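Cellulase (Clostridium cellulovorans, PDB 6UI3) probably hydrolyses internal beta-1,4 linkages of cellulose and related plant polysaccharides, this chain being the glycoside hydrolase family 5 catalytic domain of a longer cellulosomal enzyme. Local coordinates at residues W303-N307 with L316-R321; R283-K288 with Y328-A334; D22-G26 with M335-F339. All blocks are in the same frame, centred on the assembly; numbering follows the deposited sequence. Where two conformers were deposited one is given.

Interaction 1: W303-N307 with L316-R321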
ATOM      1  N   TRP A 303       4.633  -6.631   2.274  1.00  6.63           N
ATOM      2  CA  TRP A 303       4.821  -6.675   3.721  1.00  7.12           C
ATOM      3  C   TRP A 303       4.963  -5.264   4.287  1.00  6.95           C
ATOM      4  O   TRP A 303       5.669  -4.425   3.729  1.00  7.42           O
ATOM      5  CB  TRP A 303       6.072  -7.505   4.047  1.00  6.88           C
ATOM      6  CG  TRP A 303       6.349  -7.662   5.535  1.00  7.38           C
ATOM      7  CD1 TRP A 303       6.922  -6.739   6.347  1.00  7.21           C
ATOM      8  CD2 TRP A 303       6.096  -8.810   6.359  1.00  6.73           C
ATOM      9  NE1 TRP A 303       7.008  -7.222   7.625  1.00  7.18           N
ATOM     10  CE2 TRP A 303       6.528  -8.496   7.662  1.00  6.65           C
ATOM     11  CE3 TRP A 303       5.541 -10.063   6.124  1.00  7.85           C
ATOM     12  CZ2 TRP A 303       6.427  -9.391   8.715  1.00  7.59           C
ATOM     13  CZ3 TRP A 303       5.458 -10.956   7.173  1.00  8.35           C
ATOM     14  CH2 TRP A 303       5.911 -10.614   8.447  1.00  8.75           C
ATOM     15  N   TRP A 304       4.300  -5.018   5.418  1.00  6.19           N
ATOM     16  CA  TRP A 304       4.434  -3.739   6.134  1.00  6.38           C
ATOM     17  C   TRP A 304       5.659  -3.774   7.039  1.00  6.49           C
ATOM     18  O   TRP A 304       5.639  -4.405   8.092  1.00  7.39           O
ATOM     19  CB  TRP A 304       3.189  -3.437   6.972  1.00  7.21           C
ATOM     20  CG  TRP A 304       3.314  -2.116   7.685  1.00  7.78           C
ATOM     21  CD1 TRP A 304       3.701  -1.909   8.979  1.00  8.23           C
ATOM     22  CD2 TRP A 304       3.074  -0.827   7.126  1.00  6.95           C
ATOM     23  NE1 TRP A 304       3.730  -0.559   9.254  1.00  7.96           N
ATOM     24  CE2 TRP A 304       3.336   0.128   8.133  1.00  6.96           C
ATOM     25  CE3 TRP A 304       2.657  -0.379   5.871  1.00  7.19           C
ATOM     26  CZ2 TRP A 304       3.197   1.486   7.913  1.00  7.80           C
ATOM     27  CZ3 TRP A 304       2.515   0.964   5.662  1.00  8.15           C
ATOM     28  CH2 TRP A 304       2.777   1.883   6.671  1.00  8.19           C
ATOM     29  N   ASP A 305       6.724  -3.086   6.638  1.00  6.51           N
ATOM     30  CA  ASP A 305       7.999  -3.090   7.361  1.00  6.77           C
ATOM     31  C   ASP A 305       8.214  -1.741   8.036  1.00  6.74           C
ATOM     32  O   ASP A 305       8.586  -0.762   7.393  1.00  7.84           O
ATOM     33  CB  ASP A 305       9.154  -3.441   6.437  1.00  7.56           C
ATOM     34  CG  ASP A 305      10.424  -3.745   7.200  1.00  7.36           C
ATOM     35  OD1 ASP A 305      10.564  -3.235   8.342  1.00  8.57           O
ATOM     36  OD2 ASP A 305      11.270  -4.468   6.637  1.00  8.44           O
ATOM     37  N   ASN A 306       7.975  -1.695   9.350  1.00  7.19           N
ATOM     38  CA  ASN A 306       8.150  -0.465  10.111  1.00  7.91           C
ATOM     39  C   ASN A 306       9.521  -0.333  10.782  1.00  7.71           C
ATOM     40  O   ASN A 306       9.738   0.627  11.536  1.00  8.67           O
ATOM     41  CB  ASN A 306       7.043  -0.318  11.157  1.00  8.15           C
ATOM     42  CG  ASN A 306       7.031  -1.429  12.176  1.00  7.67           C
ATOM     43  OD1 ASN A 306       7.914  -2.289  12.216  1.00  7.96           O
ATOM     44  ND2 ASN A 306       6.025  -1.396  13.029  1.00  9.04           N
ATOM     45  N   ASN A 307      10.457  -1.237  10.500  1.00  7.62           N
ATOM     46  CA  ASN A 307      11.804  -1.191  11.075  1.00  8.38           C
ATOM     47  C   ASN A 307      11.797  -1.318  12.595  1.00  9.00           C
ATOM     48  O   ASN A 307      12.762  -0.910  13.254  1.00  9.55           O
ATOM     49  CB  ASN A 307      12.540   0.099  10.652  1.00  9.07           C
ATOM     50  CG  ASN A 307      14.042   0.072  10.919  1.00  9.73           C
ATOM     51  OD1 ASN A 307      14.737  -0.923  10.715  1.00  9.62           O
ATOM     52  ND2 ASN A 307      14.552   1.207  11.376  1.00 10.19           N
ATOM     53  N   LEU A 316       7.218  -5.588  13.408  1.00 10.23           N
ATOM     54  CA  LEU A 316       6.980  -5.923  12.010  1.00  9.47           C
ATOM     55  C   LEU A 316       8.222  -5.729  11.152  1.00  9.52           C
ATOM     56  O   LEU A 316       8.145  -5.794   9.922  1.00  9.61           O
ATOM     57  CB  LEU A 316       5.810  -5.088  11.473  1.00  9.93           C
ATOM     58  CG  LEU A 316       4.475  -5.354  12.156  1.00 10.86           C
ATOM     59  CD1 LEU A 316       3.413  -4.357  11.717  1.00 11.97           C
ATOM     60  CD2 LEU A 316       4.028  -6.773  11.878  1.00 12.88           C
ATOM     61  N   GLY A 317       9.378  -5.481  11.759  1.00  9.79           N
ATOM     62  CA  GLY A 317      10.581  -5.263  10.974  1.00  9.74           C
ATOM     63  C   GLY A 317      11.037  -6.516  10.237  1.00  8.80           C
ATOM     64  O   GLY A 317      10.995  -7.629  10.772  1.00  9.75           O
ATOM     65  N   LEU A 318      11.485  -6.326   8.994  1.00  8.46           N
ATOM     66  CA  LEU A 318      12.218  -7.349   8.257  1.00  7.93           C
ATOM     67  C   LEU A 318      13.619  -6.896   7.892  1.00  8.32           C
ATOM     68  O   LEU A 318      14.590  -7.635   8.119  1.00  9.46           O
ATOM     69  CB  LEU A 318      11.499  -7.763   6.965  1.00 10.89           C
ATOM     70  CG  LEU A 318      10.191  -8.532   7.102  1.00 13.95           C
ATOM     71  CD1 LEU A 318       9.676  -8.895   5.723  1.00 14.47           C
ATOM     72  CD2 LEU A 318      10.378  -9.791   7.948  1.00 15.67           C
ATOM     73  N   LEU A 319      13.748  -5.707   7.310  1.00  8.49           N
ATOM     74  CA  LEU A 319      15.038  -5.102   7.004  1.00  8.67           C
ATOM     75  C   LEU A 319      15.448  -4.209   8.170  1.00  8.62           C
ATOM     76  O   LEU A 319      14.762  -3.233   8.486  1.00  8.94           O
ATOM     77  CB  LEU A 319      14.933  -4.267   5.729  1.00  8.82           C
ATOM     78  CG  LEU A 319      16.168  -3.443   5.406  1.00 10.04           C
ATOM     79  CD1 LEU A 319      17.341  -4.372   5.043  1.00 11.03           C
ATOM     80  CD2 LEU A 319      15.888  -2.457   4.295  1.00 11.65           C
ATOM     81  N   ASN A 320      16.549  -4.551   8.832  1.00  8.57           N
ATOM     82  CA  ASN A 320      17.097  -3.672   9.859  1.00 10.46           C
ATOM     83  C   ASN A 320      17.796  -2.529   9.129  1.00 11.23           C
ATOM     84  O   ASN A 320      18.852  -2.729   8.520  1.00 11.40           O
ATOM     85  CB  ASN A 320      18.049  -4.442  10.767  1.00 13.01           C
ATOM     86  CG  ASN A 320      18.665  -3.561  11.822  1.00 18.87           C
ATOM     87  OD1 ASN A 320      18.926  -2.380  11.581  1.00 20.73           O
ATOM     88  ND2 ASN A 320      18.892  -4.118  13.006  1.00 21.57           N
ATOM     89  N   ARG A 321      17.219  -1.330   9.178  1.00 10.53           N
ATOM     90  CA  ARG A 321      17.738  -0.227   8.382  1.00 11.23           C
ATOM     91  C   ARG A 321      19.021   0.371   8.936  1.00 12.55           C
ATOM     92  O   ARG A 321      19.675   1.133   8.225  1.00 14.81           O
ATOM     93  CB  ARG A 321      16.683   0.873   8.227  1.00 11.43           C
ATOM     94  CG  ARG A 321      15.429   0.409   7.494  1.00 10.36           C
ATOM     95  CD  ARG A 321      14.439   1.545   7.275  1.00 10.89           C
ATOM     96  NE  ARG A 321      13.078   1.056   7.152  1.00 10.12           N
ATOM     97  CZ  ARG A 321      12.009   1.843   7.184  1.00 10.64           C
ATOM     98  NH1 ARG A 321      12.153   3.155   7.262  1.00 11.91           N
ATOM     99  NH2 ARG A 321      10.796   1.313   7.149  1.00 10.07           N
TER
HETATM  100  O   HOH W   1      12.715  -1.639   7.702  1.00  8.71           O

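Interaction 2: R283-K288 with Y328-A334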
ATOM      1  N   ARG A 283       5.200 -17.704  12.226  1.00  7.49           N
ATOM      2  CA  ARG A 283       5.253 -16.607  11.264  0.55  7.10           C
ATOM      3  C   ARG A 283       5.690 -17.104   9.888  1.00  7.02           C
ATOM      4  O   ARG A 283       5.197 -16.616   8.860  1.00  7.55           O
ATOM      5  CB  ARG A 283       6.178 -15.499  11.779  0.55  7.32           C
ATOM      6  CG  ARG A 283       5.692 -14.866  13.079  0.55  7.46           C
ATOM      7  CD  ARG A 283       6.062 -13.393  13.166  0.55  7.45           C
ATOM      8  NE  ARG A 283       7.491 -13.161  13.314  0.55  7.43           N
ATOM      9  CZ  ARG A 283       8.094 -12.007  13.052  0.55  7.60           C
ATOM     10  NH1 ARG A 283       7.406 -10.976  12.588  0.55  8.37           N
ATOM     11  NH2 ARG A 283       9.398 -11.893  13.243  0.55  8.36           N
ATOM     12  N   ILE A 284       6.616 -18.067   9.843  1.00  7.06           N
ATOM     13  CA  ILE A 284       7.038 -18.666   8.573  1.00  8.02           C
ATOM     14  C   ILE A 284       5.858 -19.358   7.908  1.00  7.73           C
ATOM     15  O   ILE A 284       5.564 -19.141   6.724  1.00  7.74           O
ATOM     16  CB  ILE A 284       8.200 -19.654   8.802  1.00  8.45           C
ATOM     17  CG1 ILE A 284       9.461 -18.910   9.255  1.00  9.87           C
ATOM     18  CG2 ILE A 284       8.482 -20.456   7.535  1.00  9.35           C
ATOM     19  CD1 ILE A 284      10.552 -19.830   9.801  1.00 10.70           C
ATOM     20  N   ASN A 285       5.159 -20.198   8.675  1.00  7.81           N
ATOM     21  CA  ASN A 285       4.038 -20.949   8.122  1.00  8.03           C
ATOM     22  C   ASN A 285       2.927 -20.022   7.664  1.00  7.84           C
ATOM     23  O   ASN A 285       2.352 -20.204   6.586  1.00  7.66           O
ATOM     24  CB  ASN A 285       3.477 -21.921   9.163  1.00  8.40           C
ATOM     25  CG  ASN A 285       4.464 -22.984   9.585  1.00  9.39           C
ATOM     26  OD1 ASN A 285       5.456 -23.253   8.898  1.00 10.03           O
ATOM     27  ND2 ASN A 285       4.177 -23.615  10.714  1.00  9.46           N
ATOM     28  N   PHE A 286       2.628 -19.002   8.467  1.00  6.89           N
ATOM     29  CA  PHE A 286       1.650 -17.996   8.078  1.00  7.02           C
ATOM     30  C   PHE A 286       2.019 -17.336   6.762  1.00  6.95           C
ATOM     31  O   PHE A 286       1.182 -17.197   5.861  1.00  7.15           O
ATOM     32  CB  PHE A 286       1.562 -16.944   9.188  1.00  7.17           C
ATOM     33  CG  PHE A 286       0.719 -15.728   8.846  1.00  6.94           C
ATOM     34  CD1 PHE A 286       1.240 -14.658   8.137  1.00  7.93           C
ATOM     35  CD2 PHE A 286      -0.593 -15.628   9.282  1.00  7.25           C
ATOM     36  CE1 PHE A 286       0.444 -13.534   7.856  1.00  8.52           C
ATOM     37  CE2 PHE A 286      -1.369 -14.497   8.998  1.00  8.64           C
ATOM     38  CZ  PHE A 286      -0.852 -13.476   8.293  1.00  8.53           C
ATOM     39  N   THR A 287       3.265 -16.887   6.651  1.00  6.60           N
ATOM     40  CA  THR A 287       3.687 -16.088   5.505  1.00  6.50           C
ATOM     41  C   THR A 287       3.691 -16.925   4.239  1.00  7.34           C
ATOM     42  O   THR A 287       3.211 -16.479   3.187  1.00  7.50           O
ATOM     43  CB  THR A 287       5.050 -15.459   5.792  1.00  7.33           C
ATOM     44  OG1 THR A 287       4.954 -14.602   6.935  1.00  7.73           O
ATOM     45  CG2 THR A 287       5.551 -14.652   4.622  1.00  8.12           C
ATOM     46  N   LYS A 288       4.180 -18.156   4.332  1.00  7.12           N
ATOM     47  CA  LYS A 288       4.142 -19.066   3.193  0.51  8.10           C
ATOM     48  C   LYS A 288       2.704 -19.307   2.744  1.00  7.80           C
ATOM     49  O   LYS A 288       2.374 -19.195   1.560  1.00  8.06           O
ATOM     50  CB  LYS A 288       4.816 -20.383   3.591  0.51 10.02           C
ATOM     51  CG  LYS A 288       4.659 -21.517   2.596  0.51 12.32           C
ATOM     52  CD  LYS A 288       5.422 -21.251   1.325  0.51 14.33           C
ATOM     53  CE  LYS A 288       5.135 -22.317   0.266  0.51 16.84           C
ATOM     54  NZ  LYS A 288       5.504 -23.693   0.683  0.51 18.69           N
ATOM     55  N   TYR A 328      15.470 -12.023  10.261  1.00  8.21           N
ATOM     56  CA  TYR A 328      14.498 -13.102  10.053  1.00  7.68           C
ATOM     57  C   TYR A 328      14.490 -13.443   8.566  1.00  8.01           C
ATOM     58  O   TYR A 328      13.487 -13.244   7.867  1.00  8.94           O
ATOM     59  CB  TYR A 328      13.095 -12.716  10.540  1.00  9.53           C
ATOM     60  CG  TYR A 328      13.139 -12.021  11.876  1.00 10.27           C
ATOM     61  CD1 TYR A 328      13.723 -12.636  12.965  1.00 13.35           C
ATOM     62  CD2 TYR A 328      12.664 -10.714  12.025  1.00 10.78           C
ATOM     63  CE1 TYR A 328      13.830 -11.989  14.186  1.00 15.66           C
ATOM     64  CE2 TYR A 328      12.762 -10.068  13.234  1.00 12.36           C
ATOM     65  CZ  TYR A 328      13.342 -10.700  14.312  1.00 16.08           C
ATOM     66  OH  TYR A 328      13.471 -10.062  15.533  1.00 19.36           O
ATOM     67  N   PRO A 329      15.610 -13.951   8.038  1.00  8.74           N
ATOM     68  CA  PRO A 329      15.642 -14.262   6.598  1.00  8.65           C
ATOM     69  C   PRO A 329      14.616 -15.308   6.215  1.00  9.08           C
ATOM     70  O   PRO A 329      14.172 -15.345   5.051  1.00  9.18           O
ATOM     71  CB  PRO A 329      17.085 -14.735   6.369  1.00  9.77           C
ATOM     72  CG  PRO A 329      17.494 -15.340   7.698  1.00  9.60           C
ATOM     73  CD  PRO A 329      16.834 -14.411   8.725  1.00  9.25           C
ATOM     74  N   GLU A 330      14.191 -16.133   7.180  1.00  8.36           N
ATOM     75  CA  GLU A 330      13.201 -17.166   6.914  1.00  8.66           C
ATOM     76  C   GLU A 330      11.886 -16.567   6.445  1.00  8.63           C
ATOM     77  O   GLU A 330      11.125 -17.222   5.729  1.00  8.43           O
ATOM     78  CB  GLU A 330      12.947 -17.988   8.178  1.00  9.54           C
ATOM     79  CG  GLU A 330      14.174 -18.656   8.786  1.00  9.93           C
ATOM     80  CD  GLU A 330      14.913 -17.827   9.856  1.00  9.97           C
ATOM     81  OE1 GLU A 330      14.764 -16.584   9.892  1.00 10.08           O
ATOM     82  OE2 GLU A 330      15.642 -18.441  10.647  1.00 11.90           O
ATOM     83  N   LEU A 331      11.567 -15.340   6.851  1.00  8.33           N
ATOM     84  CA  LEU A 331      10.305 -14.741   6.446  1.00  7.99           C
ATOM     85  C   LEU A 331      10.372 -14.246   5.011  1.00  8.38           C
ATOM     86  O   LEU A 331       9.375 -14.309   4.279  1.00  9.00           O
ATOM     87  CB  LEU A 331       9.925 -13.602   7.400  1.00  8.74           C
ATOM     88  CG  LEU A 331       9.624 -14.070   8.817  1.00  9.51           C
ATOM     89  CD1 LEU A 331       9.244 -12.904   9.720  1.00 10.75           C
ATOM     90  CD2 LEU A 331       8.536 -15.143   8.867  1.00 10.94           C
ATOM     91  N   VAL A 332      11.522 -13.719   4.595  1.00  8.63           N
ATOM     92  CA  VAL A 332      11.702 -13.377   3.192  1.00  8.77           C
ATOM     93  C   VAL A 332      11.631 -14.639   2.347  1.00  8.63           C
ATOM     94  O   VAL A 332      10.983 -14.678   1.291  1.00 10.11           O
ATOM     95  CB  VAL A 332      13.036 -12.629   2.988  1.00 10.27           C
ATOM     96  CG1 VAL A 332      13.241 -12.309   1.524  1.00 11.81           C
ATOM     97  CG2 VAL A 332      13.097 -11.366   3.854  1.00 12.22           C
ATOM     98  N   GLN A 333      12.289 -15.708   2.802  1.00  8.87           N
ATOM     99  CA  GLN A 333      12.254 -16.957   2.056  1.00  9.22           C
ATOM    100  C   GLN A 333      10.839 -17.520   1.989  1.00  9.10           C
ATOM    101  O   GLN A 333      10.464 -18.128   0.982  1.00  9.75           O
ATOM    102  CB  GLN A 333      13.223 -17.968   2.675  1.00 10.58           C
ATOM    103  CG  GLN A 333      13.419 -19.215   1.824  1.00 13.67           C
ATOM    104  CD  GLN A 333      14.001 -18.900   0.464  1.00 15.45           C
ATOM    105  OE1 GLN A 333      14.989 -18.180   0.362  1.00 16.89           O
ATOM    106  NE2 GLN A 333      13.374 -19.407  -0.583  1.00 16.29           N
ATOM    107  N   ALA A 334      10.042 -17.333   3.044  1.00  8.28           N
ATOM    108  CA  ALA A 334       8.658 -17.804   3.030  1.00  8.41           C
ATOM    109  C   ALA A 334       7.841 -17.086   1.968  1.00  8.70           C
ATOM    110  O   ALA A 334       6.983 -17.700   1.317  1.00  8.78           O
ATOM    111  CB  ALA A 334       8.020 -17.620   4.412  1.00  9.31           C
TER

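Interaction 3: D22-G26 with M335-F339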
ATOM      1  N   ASP A  22       3.125  -8.540 -13.053  1.00 11.83           N
ATOM      2  CA  ASP A  22       4.564  -8.289 -13.042  1.00 11.22           C
ATOM      3  C   ASP A  22       5.086  -7.778 -11.698  1.00 11.58           C
ATOM      4  O   ASP A  22       6.306  -7.680 -11.536  1.00 12.22           O
ATOM      5  CB  ASP A  22       4.905  -7.274 -14.145  1.00 12.28           C
ATOM      6  CG  ASP A  22       6.368  -7.277 -14.509  1.00 13.40           C
ATOM      7  OD1 ASP A  22       6.911  -8.364 -14.767  1.00 14.81           O
ATOM      8  OD2 ASP A  22       6.958  -6.178 -14.555  1.00 13.95           O
ATOM      9  N   MET A  23       4.214  -7.480 -10.725  1.00 11.03           N
ATOM     10  CA  MET A  23       4.651  -6.802  -9.496  1.00 11.48           C
ATOM     11  C   MET A  23       5.398  -7.713  -8.520  1.00 12.67           C
ATOM     12  O   MET A  23       6.304  -7.246  -7.817  1.00 13.62           O
ATOM     13  CB  MET A  23       3.443  -6.167  -8.811  1.00 10.24           C
ATOM     14  CG  MET A  23       2.950  -4.939  -9.521  1.00 10.84           C
ATOM     15  SD  MET A  23       1.441  -4.228  -8.853  1.00 10.21           S
ATOM     16  CE  MET A  23       1.983  -3.637  -7.260  1.00 11.51           C
ATOM     17  N   LYS A  24       5.014  -8.969  -8.414  1.00 11.68           N
ATOM     18  CA  LYS A  24       5.751 -10.028  -7.632  1.00 10.67           C
ATOM     19  C   LYS A  24       5.708  -9.725  -6.127  1.00 11.47           C
ATOM     20  O   LYS A  24       4.634  -9.392  -5.604  1.00 14.01           O
ATOM     21  CB  LYS A  24       7.114 -10.281  -8.214  1.00 12.54           C
ATOM     22  CG  LYS A  24       7.060 -10.537  -9.715  1.00 15.40           C
ATOM     23  CD  LYS A  24       8.418 -10.891 -10.289  1.00 19.64           C
ATOM     24  CE  LYS A  24       8.390 -10.925 -11.811  1.00 23.79           C
ATOM     25  NZ  LYS A  24       8.396  -9.558 -12.405  1.00 24.54           N
ATOM     26  N   ILE A  25       6.826  -9.882  -5.387  1.00 10.88           N
ATOM     27  CA  ILE A  25       6.910  -9.745  -3.927  0.52 11.07           C
ATOM     28  C   ILE A  25       7.212  -8.293  -3.571  1.00  9.93           C
ATOM     29  O   ILE A  25       8.127  -7.702  -4.165  1.00 10.76           O
ATOM     30  CB  ILE A  25       8.027 -10.674  -3.394  0.52 12.86           C
ATOM     31  CG1 ILE A  25       7.794 -12.121  -3.840  0.52 13.93           C
ATOM     32  CG2 ILE A  25       8.146 -10.576  -1.872  0.52 12.99           C
ATOM     33  CD1 ILE A  25       8.944 -13.055  -3.533  0.52 15.31           C
ATOM     34  N   GLY A  26       6.526  -7.736  -2.573  1.00  8.57           N
ATOM     35  CA  GLY A  26       6.676  -6.336  -2.245  1.00  9.07           C
ATOM     36  C   GLY A  26       6.830  -6.027  -0.763  1.00  7.29           C
ATOM     37  O   GLY A  26       6.803  -6.911   0.103  1.00  7.93           O
ATOM     38  N   MET A 335       8.075 -15.779   1.788  1.00  8.05           N
ATOM     39  CA  MET A 335       7.404 -15.057   0.715  1.00  8.31           C
ATOM     40  C   MET A 335       7.796 -15.621  -0.638  1.00  9.63           C
ATOM     41  O   MET A 335       6.936 -15.849  -1.498  1.00 10.31           O
ATOM     42  CB  MET A 335       7.744 -13.564   0.790  1.00  9.84           C
ATOM     43  CG  MET A 335       7.222 -12.858   2.039  1.00  9.59           C
ATOM     44  SD  MET A 335       7.494 -11.067   2.127  1.00 16.86           S
ATOM     45  CE  MET A 335       7.720 -10.873   3.873  1.00 22.43           C
ATOM     46  N   LYS A 336       9.092 -15.876  -0.839  1.00  9.89           N
ATOM     47  CA  LYS A 336       9.544 -16.454  -2.097  1.00 11.47           C
ATOM     48  C   LYS A 336       8.940 -17.828  -2.312  1.00 12.38           C
ATOM     49  O   LYS A 336       8.509 -18.164  -3.424  1.00 13.30           O
ATOM     50  CB  LYS A 336      11.067 -16.570  -2.116  1.00 13.95           C
ATOM     51  CG  LYS A 336      11.757 -15.255  -2.172  1.00 16.03           C
ATOM     52  CD  LYS A 336      13.243 -15.481  -2.074  1.00 22.34           C
ATOM     53  CE  LYS A 336      13.975 -14.185  -2.178  1.00 25.68           C
ATOM     54  NZ  LYS A 336      15.435 -14.406  -2.002  1.00 27.19           N
ATOM     55  N   ASP A 337       8.907 -18.647  -1.262  1.00 12.51           N
ATOM     56  CA  ASP A 337       8.386 -19.995  -1.409  1.00 14.19           C
ATOM     57  C   ASP A 337       6.890 -19.977  -1.688  1.00 13.91           C
ATOM     58  O   ASP A 337       6.390 -20.832  -2.426  1.00 15.49           O
ATOM     59  CB  ASP A 337       8.674 -20.817  -0.151  1.00 14.64           C
ATOM     60  CG  ASP A 337      10.148 -21.134   0.035  1.00 17.43           C
ATOM     61  OD1 ASP A 337      10.956 -20.951  -0.900  1.00 18.43           O
ATOM     62  OD2 ASP A 337      10.503 -21.588   1.144  1.00 18.71           O
ATOM     63  N   GLY A 338       6.163 -19.006  -1.133  1.00 11.62           N
ATOM     64  CA  GLY A 338       4.748 -18.900  -1.431  1.00 11.70           C
ATOM     65  C   GLY A 338       4.481 -18.394  -2.831  1.00 12.35           C
ATOM     66  O   GLY A 338       3.507 -18.802  -3.468  1.00 13.47           O
ATOM     67  N   PHE A 339       5.343 -17.495  -3.324  1.00 12.38           N
ATOM     68  CA  PHE A 339       5.161 -16.896  -4.639  1.00 13.82           C
ATOM     69  C   PHE A 339       5.538 -17.850  -5.767  1.00 16.40           C
ATOM     70  O   PHE A 339       4.854 -17.904  -6.787  1.00 17.78           O
ATOM     71  CB  PHE A 339       5.988 -15.611  -4.743  1.00 13.42           C
ATOM     72  CG  PHE A 339       5.821 -14.914  -6.049  1.00 15.09           C
ATOM     73  CD1 PHE A 339       4.679 -14.176  -6.314  1.00 15.47           C
ATOM     74  CD2 PHE A 339       6.772 -15.030  -7.049  1.00 18.05           C
ATOM     75  CE1 PHE A 339       4.501 -13.549  -7.505  1.00 17.28           C
ATOM     76  CE2 PHE A 339       6.594 -14.399  -8.276  1.00 20.06           C
ATOM     77  CZ  PHE A 339       5.439 -13.677  -8.515  1.00 19.39           C
TER

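Interaction 1: W303-N307 with L316-R321
W303 throws its indole to the far side from its backbone N (chi1 -178°), L318 turns its own CG back beside the backbone N, and the two side chains cross at about a right angle. L318 CD1 lies over one face of the W303 five-membered ring, 3.4 Å from its centroid, a CH-pi contact. The edge of the same indole is used as well: W303 NE1 donates to L316 O at 2.9 Å, almost straight at 177° and with the acceptor in the ring plane. Face and edge together fix the rotation of the ring, and F272, on the neighbouring strand 267-272, adds an edge-to-face contact.

A comparable first torsion in D305 (chi1 -168°) carries its carboxylate to the backbone of the loop 316-321. OD2 of D305 takes L319 N at 2.9 Å through its syn lone pair, and both its oxygens accept weakly from L318 N. OD1 of D305 also receives N307 N at 2.9 Å, closing an Asx turn, while W27 NE1 donates to OD2. One water accepts from R321 NE and donates to L319 O, and more weakly to D305 OD1.

Further along, R321 N meets N307 OD1 at 2.9 Å from above the carbonyl plane. N307 CB sits over one face of the R321 guanidinium, with amide and guanidinium nearly parallel. R321 NH2 reaches D305 O only weakly; T32 and G30 hold the polar end from the first strand's side.

This is the C-terminal mouth of the last strand of a TIM barrel, the end where GH5 enzymes carry their active site, tied here to its following loop. With several N-H groups, a water and a nearby arginine around it, the buried D305 carboxylate would probably stay ionised, its negative charge offset by the N-H groups pointed at it.

Interaction 2: R283-K288 with Y328-A334
L331 and I284 lead the apolar packing between the two helices. L331 CD2 presses on the backbone of the neighbouring helix, 3.6 Å from I284 N, and also meets I284 CG1. Further out, I284 CD1 reaches E330 CB at 3.4 Å, so the aliphatic root of the glutamate extends the greasy surface toward solvent. One turn on, A334 points its methyl straight into the interface, with CB 3.7 Å from I284 O and 3.9 Å from T287 CG2. Its small side chain lets the backbones come close at K288, where the A334 carbonyl lies against K288 CA.

These are the last two helices of the (beta/alpha)8, or TIM, barrel, following its seventh and eighth strands and running side by side on its outer wall. The axes of 283-288 and 329-334 approach to 8.6 Å and run nearly parallel, 21° apart.

Charge enters through R283, modelled in two conformers. In one, the guanidinium lies with a face over L331 CD1, which is 3.6 Å from R283 CZ, while NH2 stands above the Y328 ring, the two planes steeply inclined. This cation-pi contact is long and at most weakly attractive; I274 O takes the firm bond from NH1.

Within helix 283-288, T287 OG1 donates to R283 O at 2.8 Å, and T287 N reaches that same oxygen from the opposite face of its plane.

Interaction 3: D22-G26 with M335-F339
I25 and F339 meet where the first strand of the TIM barrel starts, at the N-terminal end of the sheet, and where the closing helix 329-339 runs out. The helix lies outside the strand, and the contact is apolar, with no hydrogen bond between the segments.

I25 is the central wedge, and its branches part along the helix. CG1, set beside the backbone N (chi1 -55°), heads between K336 and F339; CG2 leans the other way, toward M335. I25 CD1 rests 3.7 Å from K336 CA and crosses the K336 side chain at about a right angle, touching its CG, while I25 CG2 lies 4.0 Å from M335 CB and little farther from the sulfur. I25 CG1 comes to 4.0 Å from F339 CB. I25 was modelled in two conformers, and this fit belongs to one of them.

F339 approaches from the next helical turn. Its ring is swung to the far side from its backbone N (chi1 -178°), which lays it obliquely against the K24 side chain. The far end of the ring comes nearest to the lysine: F339 CZ sits 3.7 Å from K24 CG, with CE1 about as close to K24 CA. K24 is the first residue after helix 16-21 to leave helical phi/psi, with a positive phi of 67°, and the chain then runs on into the strand.

V291 and T295 of helix 280-296 also touch F339, and F60 packs on I25; the contact lies where the first strand meets the last helix of the barrel.

The lysine's charged end turns away from the phenyl and folds back on its own segment: K24 NZ pairs with D22 OD1 at 3.0 Å, entering from well above the carboxylate plane, and also donates to D22 O at 2.9 Å.

Overall arrangement
Interaction 3 starts near the N terminus and closes the longest loop, bringing 22-26, at the head of the first barrel strand, against the end of the final helix. Nested within it, interaction 2 closes a loop from helix 280-296 to the start of helix 329-339; nested within that, interaction 1 closes a short one between the last strand and the following loop. None cross. Interactions 2 and 3 share helix 329-339. M335 CE packs on W303 and L318, L331 meets L318, and G26 O probably accepts from W303 N, joining first and last strands. Together they tie the first strand, the last strand with its loop, and the last two helices at the barrel's closing seam.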